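Local coordinates for L-isoleucine-4-hydroxylase (Bacillus thuringiensis, PDB 6LNH), which catalyses the 2-oxoglutarate- and iron(II)-dependent hydroxylation of L-isoleucine to (4S)-4-hydroxy-L-isoleucine, and also oxidises several related aliphatic and sulfur-containing amino acids, at residues C[47-52]-C[210-215]; C[54-59]-C[239-244]; C[167-172]-C[200-205]. All coordinates share one frame; numbering follows the deposited sequence.

Contacts 1 and 2 follow each other along the chain: helix 44-54 supplies residues 47-52 of the first and leads into residues 54-59 of the second. Both pack against the larger antiparallel sheet, with their centres about 10 Å apart, all their touching residues buried, and the second subunit close by. Contact 1 is purely apolar across its segments, whereas contact 2 adds a tyrosine hydroxyl bond to a strand carbonyl. Contact 3 lies on the opposite side of the chain's centre. Only partly buried, it joins the iron-binding loop 167-172 to segment 200-205, which runs into the smaller sheet, through a small apolar touch without a hydrogen bond, beside the polar iron site and the third subunit.

Contact 1 (C[47-52]-C[210-215]); sequences SLLTQA and EPLETL. With HG (mercury (II) ion), chain G.
Leu49, reaching out from the middle of helix 44-54, splits its two methyls between neighbouring residues of the turn 210-213. Leu49 CD1 meets Leu212 CD2 at 3.8 Å, and Leu49 CD2 rests on Pro211 CB at 4.0 Å. The fork is aimed by its first torsion, which holds CG opposite the backbone N (chi1 -180°) and carries both methyls off the helix surface. Against Pro211 the leucine stands at about a right angle, methyl to ring carbon. Against Leu212 the two side chains run alongside each other, pointing in opposite directions, and Leu49 CD1 also lies 4.0 Å from Leu212 CG.

The turn is a type II beta turn, with Pro211 and Leu212 at its two central positions, and it leads into strand 214-218 of the larger sheet; the contact thus joins helix 44-54 to the approach of that strand. Leu212 has the positive phi expected of its position (70°). Leu121 and Ile125 of helix 120-134 and Met182 of strand 176-184 enlarge the same apolar cluster.

At the first position of the turn, Glu210 reaches the second subunit: Glu210 OE1 binds the mercury ion at 2.6 Å together with Cys232 of that subunit, and OE2 hydrogen-bonds to its Ser233. No hydrogen bond crosses between helix and turn, so their association here rests on buried methyl and ring carbons, while the polar atoms of Glu210 and the turn are held by Asn36 of the same chain and by the second subunit.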
loop_
_atom_site.group_PDB
_atom_site.type_symbol
_atom_site.label_atom_id
_atom_site.label_comp_id
_atom_site.label_asym_id
_atom_site.label_seq_id
_atom_site.Cartn_x
_atom_site.Cartn_y
_atom_site.Cartn_z
ATOM N N SER C 47 8.425 23.357 -2.170
ATOM C CA SER C 47 9.814 23.477 -2.675
ATOM C C SER C 47 10.801 23.347 -1.511
ATOM O O SER C 47 11.846 22.712 -1.704
ATOM C CB SER C 47 10.005 24.778 -3.402
ATOM O OG SER C 47 10.311 24.551 -4.767
ATOM N N LEU C 48 10.475 23.931 -0.352
ATOM C CA LEU C 48 11.362 23.869 0.789
ATOM C C LEU C 48 11.423 22.449 1.333
ATOM O O LEU C 48 12.491 21.977 1.737
ATOM C CB LEU C 48 10.912 24.878 1.839
ATOM C CG LEU C 48 11.130 26.317 1.355
ATOM C CD1 LEU C 48 10.454 27.300 2.288
ATOM C CD2 LEU C 48 12.612 26.650 1.207
ATOM N N LEU C 49 10.294 21.737 1.293
ATOM C CA LEU C 49 10.274 20.333 1.692
ATOM C C LEU C 49 11.216 19.487 0.838
ATOM O O LEU C 49 11.962 18.657 1.368
ATOM C CB LEU C 49 8.844 19.805 1.604
ATOM C CG LEU C 49 8.598 18.349 1.991
ATOM C CD1 LEU C 49 9.003 18.111 3.437
ATOM C CD2 LEU C 49 7.137 17.995 1.775
ATOM N N THR C 50 11.205 19.691 -0.484
ATOM C CA THR C 50 12.074 18.907 -1.360
ATOM C C THR C 50 13.545 19.113 -1.017
ATOM O O THR C 50 14.328 18.156 -1.012
ATOM C CB THR C 50 11.805 19.250 -2.827
ATOM O OG1 THR C 50 10.467 18.866 -3.168
ATOM C CG2 THR C 50 12.775 18.512 -3.741
ATOM N N GLN C 51 13.942 20.356 -0.723
ATOM C CA GLN C 51 15.333 20.613 -0.358
ATOM C C GLN C 51 15.682 19.952 0.968
ATOM O O GLN C 51 16.768 19.377 1.116
ATOM C CB GLN C 51 15.600 22.114 -0.253
ATOM C CG GLN C 51 15.163 22.962 -1.422
ATOM C CD GLN C 51 15.444 24.435 -1.174
ATOM O OE1 GLN C 51 16.018 24.803 -0.145
ATOM N NE2 GLN C 51 15.041 25.282 -2.112
ATOM N N ALA C 52 14.781 20.045 1.950
ATOM C CA ALA C 52 15.007 19.383 3.230
ATOM C C ALA C 52 15.078 17.872 3.063
ATOM O O ALA C 52 15.912 17.209 3.690
ATOM C CB ALA C 52 13.908 19.768 4.219
ATOM N N GLU C 210 2.242 10.416 4.994
ATOM C CA GLU C 210 2.753 11.526 4.151
ATOM C C GLU C 210 3.729 12.408 4.925
ATOM O O GLU C 210 3.613 12.496 6.156
ATOM C CB GLU C 210 1.594 12.361 3.606
ATOM C CG GLU C 210 0.540 12.686 4.646
ATOM C CD GLU C 210 -0.816 13.038 4.065
ATOM O OE1 GLU C 210 -1.574 12.108 3.735
ATOM O OE2 GLU C 210 -1.108 14.239 3.940
ATOM N N PRO C 211 4.659 13.098 4.229
ATOM C CA PRO C 211 5.623 14.003 4.862
ATOM C C PRO C 211 4.986 15.120 5.705
ATOM O O PRO C 211 3.898 15.567 5.386
ATOM C CB PRO C 211 6.387 14.603 3.675
ATOM C CG PRO C 211 6.278 13.541 2.614
ATOM C CD PRO C 211 4.877 12.996 2.788
ATOM N N LEU C 212 5.729 15.533 6.738
ATOM C CA LEU C 212 5.376 16.560 7.756
ATOM C C LEU C 212 4.268 16.047 8.677
ATOM O O LEU C 212 3.738 16.861 9.444
ATOM C CB LEU C 212 5.088 17.940 7.153
ATOM C CG LEU C 212 6.169 18.469 6.217
ATOM C CD1 LEU C 212 5.790 19.832 5.669
ATOM C CD2 LEU C 212 7.508 18.531 6.932
ATOM N N GLU C 213 3.948 14.746 8.621
ATOM C CA GLU C 213 2.986 14.208 9.616
ATOM C C GLU C 213 3.736 14.253 10.949
ATOM O O GLU C 213 4.932 13.915 10.969
ATOM C CB GLU C 213 2.452 12.834 9.212
ATOM C CG GLU C 213 1.203 12.923 8.355
ATOM C CD GLU C 213 0.441 11.623 8.170
ATOM O OE1 GLU C 213 1.023 10.673 7.621
ATOM O OE2 GLU C 213 -0.736 11.571 8.571
ATOM N N THR C 214 3.050 14.615 12.024
ATOM C CA THR C 214 3.777 14.881 13.257
ATOM C C THR C 214 3.136 14.170 14.441
ATOM O O THR C 214 1.908 14.069 14.531
ATOM C CB THR C 214 3.846 16.401 13.511
ATOM O OG1 THR C 214 4.654 17.014 12.498
ATOM C CG2 THR C 214 4.441 16.713 14.876
ATOM N N LEU C 215 3.984 13.684 15.346
ATOM C CA LEU C 215 3.572 13.054 16.593
ATOM C C LEU C 215 4.411 13.635 17.721
ATOM O O LEU C 215 5.643 13.662 17.629
ATOM C CB LEU C 215 3.750 11.536 16.533
ATOM C CG LEU C 215 3.021 10.671 17.561
ATOM C CD1 LEU C 215 3.454 9.234 17.359
ATOM C CD2 LEU C 215 3.300 11.124 18.989
HETATM HG HG HG G . -2.760 10.141 2.420
#

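Contact 2 (C[54-59]-C[239-244]); sequences LDYYNL and DILLVT
Strand 236-247 is the central strand of the larger antiparallel sheet in this cupin-clan oxygenase, and the short 3-10 turn after helix 44-54 docks on it through one aromatic side chain, Tyr56. The phenol ring lies over Asp239, and its hydroxyl reaches the backbone one residue farther along the strand. The first torsion of Tyr56 (chi1 -78°) sets CG opposite the carbonyl carbon and lays the ring along the strand. Asp239 CB sits over one face in a CH-pi contact, 3.8 Å from the centroid of the Tyr56 ring and displaced toward the rim, with Tyr56 CD2 its closest atom at 3.5 Å. The carboxylate continues back beneath the root of the ring: Asp239 CG is 3.6 Å from Tyr56 CG, and the two planes are only 26° apart. The two side chains run antiparallel, Tyr56 heading along the strand toward Leu241 and Asp239 back toward the 3-10 turn.

At the far end, Tyr56 OH donates to Ile240 O at 2.6 Å. That oxygen lies near the ring plane, but the hydroxyl approaches from above the carbonyl plane, 66° out of it, and bypasses the lone-pair directions. Leu241 CB also lies beside the hydroxyl, 3.6 Å from Tyr56 OH. Face contact and hydrogen bond together limit how the ring can tilt or swing. Asp239, meanwhile, directs OD1 into a salt bridge with Arg153, which also makes a cation-pi contact with Tyr57.

Within the fold, strand 236-247 runs between antiparallel partners 176-184 and 145-156. Tyr56 touches both of these flanking strands, at Met182 on one and at Gln151 and Arg153 on the other, while Phe116 of helix 114-117 packs against Tyr56 and Leu241.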
loop_
_atom_site.group_PDB
_atom_site.type_symbol
_atom_site.label_atom_id
_atom_site.label_comp_id
_atom_site.label_asym_id
_atom_site.label_seq_id
_atom_site.Cartn_x
_atom_site.Cartn_y
_atom_site.Cartn_z
ATOM N N LEU C 54 16.031 16.185 0.444
ATOM C CA LEU C 54 17.234 15.786 -0.270
ATOM C C LEU C 54 18.468 15.832 0.619
ATOM O O LEU C 54 19.466 15.173 0.308
ATOM C CB LEU C 54 17.438 16.680 -1.494
ATOM C CG LEU C 54 16.554 16.375 -2.704
ATOM C CD1 LEU C 54 16.755 17.406 -3.811
ATOM C CD2 LEU C 54 16.820 14.973 -3.215
ATOM N N ASP C 55 18.425 16.601 1.711
ATOM C CA ASP C 55 19.561 16.665 2.621
ATOM C C ASP C 55 19.801 15.351 3.352
ATOM O O ASP C 55 20.923 15.111 3.811
ATOM C CB ASP C 55 19.371 17.789 3.636
ATOM C CG ASP C 55 20.642 18.085 4.410
ATOM O OD1 ASP C 55 21.696 18.268 3.768
ATOM O OD2 ASP C 55 20.590 18.131 5.657
ATOM N N TYR C 56 18.784 14.496 3.470
ATOM C CA TYR C 56 18.971 13.229 4.165
ATOM C C TYR C 56 19.869 12.269 3.397
ATOM O O TYR C 56 20.321 11.274 3.974
ATOM C CB TYR C 56 17.620 12.567 4.449
ATOM C CG TYR C 56 16.890 13.179 5.624
ATOM C CD1 TYR C 56 16.322 14.444 5.534
ATOM C CD2 TYR C 56 16.799 12.504 6.833
ATOM C CE1 TYR C 56 15.663 15.011 6.611
ATOM C CE2 TYR C 56 16.144 13.061 7.916
ATOM C CZ TYR C 56 15.577 14.314 7.800
ATOM O OH TYR C 56 14.929 14.873 8.876
ATOM N N TYR C 57 20.138 12.542 2.122
ATOM C CA TYR C 57 21.097 11.766 1.348
ATOM C C TYR C 57 22.544 12.165 1.618
ATOM O O TYR C 57 23.449 11.579 1.015
ATOM C CB TYR C 57 20.798 11.891 -0.151
ATOM C CG TYR C 57 19.479 11.280 -0.572
ATOM C CD1 TYR C 57 18.277 11.940 -0.349
ATOM C CD2 TYR C 57 19.437 10.031 -1.179
ATOM C CE1 TYR C 57 17.072 11.381 -0.729
ATOM C CE2 TYR C 57 18.233 9.460 -1.561
ATOM C CZ TYR C 57 17.055 10.140 -1.333
ATOM O OH TYR C 57 15.854 9.581 -1.709
ATOM N N ASN C 58 22.786 13.153 2.486
ATOM C CA ASN C 58 24.136 13.577 2.839
ATOM C C ASN C 58 24.593 13.079 4.207
ATOM O O ASN C 58 25.766 13.256 4.551
ATOM C CB ASN C 58 24.235 15.108 2.790
ATOM C CG ASN C 58 24.089 15.654 1.380
ATOM O OD1 ASN C 58 24.768 15.208 0.455
ATOM N ND2 ASN C 58 23.192 16.617 1.209
ATOM N N LEU C 59 23.699 12.479 4.992
ATOM C CA LEU C 59 24.052 11.950 6.305
ATOM C C LEU C 59 25.033 10.787 6.189
ATOM O O LEU C 59 24.928 9.951 5.291
ATOM C CB LEU C 59 22.794 11.505 7.051
ATOM C CG LEU C 59 21.694 12.561 7.182
ATOM C CD1 LEU C 59 20.475 11.981 7.876
ATOM C CD2 LEU C 59 22.201 13.791 7.920
ATOM N N ASP C 239 13.009 8.838 6.817
ATOM C CA ASP C 239 13.681 10.086 7.145
ATOM C C ASP C 239 12.861 10.793 8.212
ATOM O O ASP C 239 11.672 11.063 8.011
ATOM C CB ASP C 239 13.842 10.961 5.903
ATOM C CG ASP C 239 14.754 10.331 4.865
ATOM O OD1 ASP C 239 15.629 9.530 5.255
ATOM O OD2 ASP C 239 14.599 10.637 3.666
ATOM N N ILE C 240 13.499 11.097 9.334
ATOM C CA ILE C 240 12.809 11.632 10.495
ATOM C C ILE C 240 13.501 12.907 10.954
ATOM O O ILE C 240 14.707 13.088 10.758
ATOM C CB ILE C 240 12.787 10.550 11.610
ATOM C CG1 ILE C 240 11.662 9.540 11.362
ATOM C CG2 ILE C 240 12.791 11.138 13.018
ATOM C CD1 ILE C 240 10.307 10.161 11.229
ATOM N N LEU C 241 12.726 13.792 11.579
ATOM C CA LEU C 241 13.259 14.946 12.291
ATOM C C LEU C 241 12.675 14.951 13.695
ATOM O O LEU C 241 11.451 14.970 13.857
ATOM C CB LEU C 241 12.927 16.256 11.572
ATOM C CG LEU C 241 13.416 17.507 12.306
ATOM C CD1 LEU C 241 14.938 17.598 12.271
ATOM C CD2 LEU C 241 12.781 18.765 11.733
ATOM N N LEU C 242 13.543 14.950 14.701
ATOM C CA LEU C 242 13.130 15.065 16.093
ATOM C C LEU C 242 13.479 16.451 16.615
ATOM O O LEU C 242 14.600 16.930 16.413
ATOM C CB LEU C 242 13.799 13.998 16.964
ATOM C CG LEU C 242 13.469 12.521 16.750
ATOM C CD1 LEU C 242 14.495 11.655 17.468
ATOM C CD2 LEU C 242 12.070 12.209 17.251
ATOM N N VAL C 243 12.522 17.090 17.283
ATOM C CA VAL C 243 12.742 18.361 17.963
ATOM C C VAL C 243 12.399 18.140 19.430
ATOM O O VAL C 243 11.224 17.964 19.780
ATOM C CB VAL C 243 11.915 19.501 17.355
ATOM C CG1 VAL C 243 12.287 20.821 18.011
ATOM C CG2 VAL C 243 12.138 19.576 15.850
ATOM N N THR C 244 13.418 18.147 20.284
ATOM C CA THR C 244 13.279 17.833 21.699
ATOM C C THR C 244 13.519 19.066 22.560
ATOM O O THR C 244 14.292 19.959 22.198
ATOM C CB THR C 244 14.252 16.725 22.109
ATOM O OG1 THR C 244 15.583 17.252 22.161
ATOM C CG2 THR C 244 14.205 15.581 21.105
#

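Contact 3 (C[167-172]-C[200-205]); sequences IWLHKD and REINQF. With FE (Fe (III) ion), chain M.
On the 200-205 side, Ile202 CD1 makes both close contacts, meeting Trp168 CZ2 at 4.1 Å and Leu169 CD1 at 4.2 Å. Both side chains cross the isoleucine at a slant, and these are loose apolar touches without a hydrogen bond between the segments. Ile202 sends CD1 out from CG1, which lies opposite the carbonyl carbon (chi1 -54°). Leu169 CG in turn lies over one face of the Trp168 indole, so the two loop residues pack on each other as well as on Ile202.

Around this patch, Leu169 also rests on Ala196, Phe222 and Ala224 of the smaller sheet, and Trp168 stacks on Trp168 of the third subunit. Asn203 and Gln204 form a classic beta bulge opposite Ile195, where the segment enters strand 204-206.

The same loop holds the metal. His170 ND1 gives a nearly straight hydrogen bond (175°) to Trp168 O at 2.8 Å, with the acceptor in the imidazole plane, which fixes the ring's rotation and leaves His170 NE2 to bind the iron at 2.4 Å. Asp172 OD1 lies 2.8 Å from the iron, and its OD2 accepts a hydrogen bond from one of the two waters on the metal. Thus the carbonyl of a residue that packs on Ile202 is also the second-shell partner of a ligand. His223 completes the protein ligands: the His-X-Asp...His facial triad characteristic of 2-oxoglutarate-dependent iron dioxygenases, here occupied by an iron(III) ion.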
loop_
_atom_site.group_PDB
_atom_site.type_symbol
_atom_site.label_atom_id
_atom_site.label_comp_id
_atom_site.label_asym_id
_atom_site.label_seq_id
_atom_site.Cartn_x
_atom_site.Cartn_y
_atom_site.Cartn_z
ATOM N N ILE C 167 14.732 -1.132 21.794
ATOM C CA ILE C 167 14.005 -1.805 20.678
ATOM C C ILE C 167 12.488 -1.780 20.899
ATOM O O ILE C 167 11.764 -1.879 19.900
ATOM C CB ILE C 167 14.537 -3.241 20.502
ATOM C CG1 ILE C 167 14.319 -3.771 19.085
ATOM C CG2 ILE C 167 13.954 -4.173 21.549
ATOM C CD1 ILE C 167 15.263 -4.884 18.707
ATOM N N TRP C 168 12.025 -1.630 22.141
ATOM C CA TRP C 168 10.576 -1.671 22.397
ATOM C C TRP C 168 10.086 -0.455 23.195
ATOM O O TRP C 168 10.685 0.620 23.109
ATOM C CB TRP C 168 10.212 -2.988 23.100
ATOM C CG TRP C 168 8.724 -3.348 23.188
ATOM C CD1 TRP C 168 8.049 -3.733 24.310
ATOM C CD2 TRP C 168 7.762 -3.365 22.120
ATOM N NE1 TRP C 168 6.732 -3.985 24.013
ATOM C CE2 TRP C 168 6.529 -3.767 22.676
ATOM C CE3 TRP C 168 7.821 -3.076 20.752
ATOM C CZ2 TRP C 168 5.372 -3.884 21.915
ATOM C CZ3 TRP C 168 6.664 -3.197 19.999
ATOM C CH2 TRP C 168 5.459 -3.600 20.584
ATOM N N LEU C 169 8.980 -0.602 23.933
ATOM C CA LEU C 169 8.334 0.519 24.617
ATOM C C LEU C 169 9.300 1.217 25.568
ATOM O O LEU C 169 10.142 0.571 26.203
ATOM C CB LEU C 169 7.101 0.030 25.386
ATOM C CG LEU C 169 5.941 -0.467 24.530
ATOM C CD1 LEU C 169 4.971 -1.206 25.419
ATOM C CD2 LEU C 169 5.270 0.705 23.815
ATOM N N HIS C 170 9.180 2.543 25.657
ATOM C CA HIS C 170 10.148 3.336 26.405
ATOM C C HIS C 170 9.642 4.765 26.560
ATOM O O HIS C 170 8.626 5.163 25.981
ATOM C CB HIS C 170 11.484 3.358 25.716
ATOM C CG HIS C 170 11.453 4.026 24.382
ATOM N ND1 HIS C 170 11.200 3.349 23.207
ATOM C CD2 HIS C 170 11.638 5.320 24.044
ATOM C CE1 HIS C 170 11.200 4.208 22.205
ATOM N NE2 HIS C 170 11.451 5.412 22.690
ATOM N N LYS C 171 10.396 5.536 27.343
ATOM C CA LYS C 171 10.251 6.977 27.457
ATOM C C LYS C 171 11.572 7.613 27.059
ATOM O O LYS C 171 12.645 7.088 27.373
ATOM C CB LYS C 171 9.859 7.369 28.871
ATOM C CG LYS C 171 8.562 6.724 29.290
ATOM C CD LYS C 171 8.158 7.113 30.690
ATOM C CE LYS C 171 6.851 6.437 31.081
ATOM N NZ LYS C 171 6.447 6.755 32.480
ATOM N N ASP C 172 11.454 8.736 26.344
ATOM C CA ASP C 172 12.656 9.476 25.894
ATOM C C ASP C 172 13.208 10.292 27.061
ATOM O O ASP C 172 12.455 10.540 28.023
ATOM C CB ASP C 172 12.329 10.383 24.706
ATOM C CG ASP C 172 11.982 9.624 23.438
ATOM O OD1 ASP C 172 12.261 8.410 23.386
ATOM O OD2 ASP C 172 11.434 10.255 22.514
ATOM N N ARG C 200 1.941 -3.241 29.450
ATOM C CA ARG C 200 1.099 -4.466 29.358
ATOM C C ARG C 200 0.082 -4.377 28.213
ATOM O O ARG C 200 -0.487 -5.422 27.858
ATOM C CB ARG C 200 0.380 -4.701 30.690
ATOM C CG ARG C 200 -0.390 -6.012 30.769
ATOM C CD ARG C 200 -1.786 -5.942 30.170
ATOM N NE ARG C 200 -2.839 -5.716 31.151
ATOM C CZ ARG C 200 -3.893 -6.508 31.322
ATOM N NH1 ARG C 200 -4.036 -7.590 30.576
ATOM N NH2 ARG C 200 -4.799 -6.215 32.237
ATOM N N GLU C 201 -0.136 -3.187 27.649
ATOM C CA GLU C 201 -1.155 -3.080 26.575
ATOM C C GLU C 201 -0.835 -1.920 25.631
ATOM O O GLU C 201 -0.326 -0.893 26.104
ATOM C CB GLU C 201 -2.528 -2.835 27.198
ATOM C CG GLU C 201 -2.485 -1.849 28.352
ATOM C CD GLU C 201 -3.487 -0.709 28.280
ATOM O OE1 GLU C 201 -4.294 -0.689 27.333
ATOM O OE2 GLU C 201 -3.455 0.159 29.173
ATOM N N ILE C 202 -1.137 -2.102 24.344
ATOM C CA ILE C 202 -0.962 -1.029 23.325
ATOM C C ILE C 202 -2.290 -0.269 23.284
ATOM O O ILE C 202 -3.322 -0.911 23.032
ATOM C CB ILE C 202 -0.588 -1.627 21.956
ATOM C CG1 ILE C 202 0.633 -2.543 22.061
ATOM C CG2 ILE C 202 -0.381 -0.530 20.927
ATOM C CD1 ILE C 202 1.822 -1.906 22.734
ATOM N N ASN C 203 -2.260 1.038 23.545
ATOM C CA ASN C 203 -3.511 1.838 23.598
ATOM C C ASN C 203 -3.781 2.519 22.255
ATOM O O ASN C 203 -4.957 2.611 21.877
ATOM C CB ASN C 203 -3.461 2.872 24.724
ATOM C CG ASN C 203 -3.295 2.239 26.087
ATOM O OD1 ASN C 203 -2.181 1.951 26.513
ATOM N ND2 ASN C 203 -4.400 2.018 26.775
ATOM N N GLN C 204 -2.735 2.982 21.571
ATOM C CA GLN C 204 -2.947 3.698 20.290
ATOM C C GLN C 204 -1.912 3.256 19.252
ATOM O O GLN C 204 -0.770 2.963 19.637
ATOM C CB GLN C 204 -2.899 5.208 20.527
ATOM C CG GLN C 204 -3.247 6.033 19.299
ATOM C CD GLN C 204 -4.729 6.079 19.022
ATOM O OE1 GLN C 204 -5.182 6.717 18.076
ATOM N NE2 GLN C 204 -5.501 5.395 19.850
ATOM N N PHE C 205 -2.331 3.206 17.985
ATOM C CA PHE C 205 -1.457 2.829 16.847
ATOM C C PHE C 205 -1.457 3.992 15.852
ATOM O O PHE C 205 -2.523 4.316 15.313
ATOM C CB PHE C 205 -1.958 1.539 16.196
ATOM C CG PHE C 205 -1.128 1.046 15.039
ATOM C CD1 PHE C 205 -1.138 1.711 13.825
ATOM C CD2 PHE C 205 -0.345 -0.090 15.160
ATOM C CE1 PHE C 205 -0.375 1.254 12.763
ATOM C CE2 PHE C 205 0.415 -0.546 14.097
ATOM C CZ PHE C 205 0.398 0.126 12.899
HETATM FE FE FE M . 11.944 7.051 21.002
HETATM O O HOH W 1 11.254 9.079 20.136
HETATM O O HOH W 2 13.883 7.673 19.740
#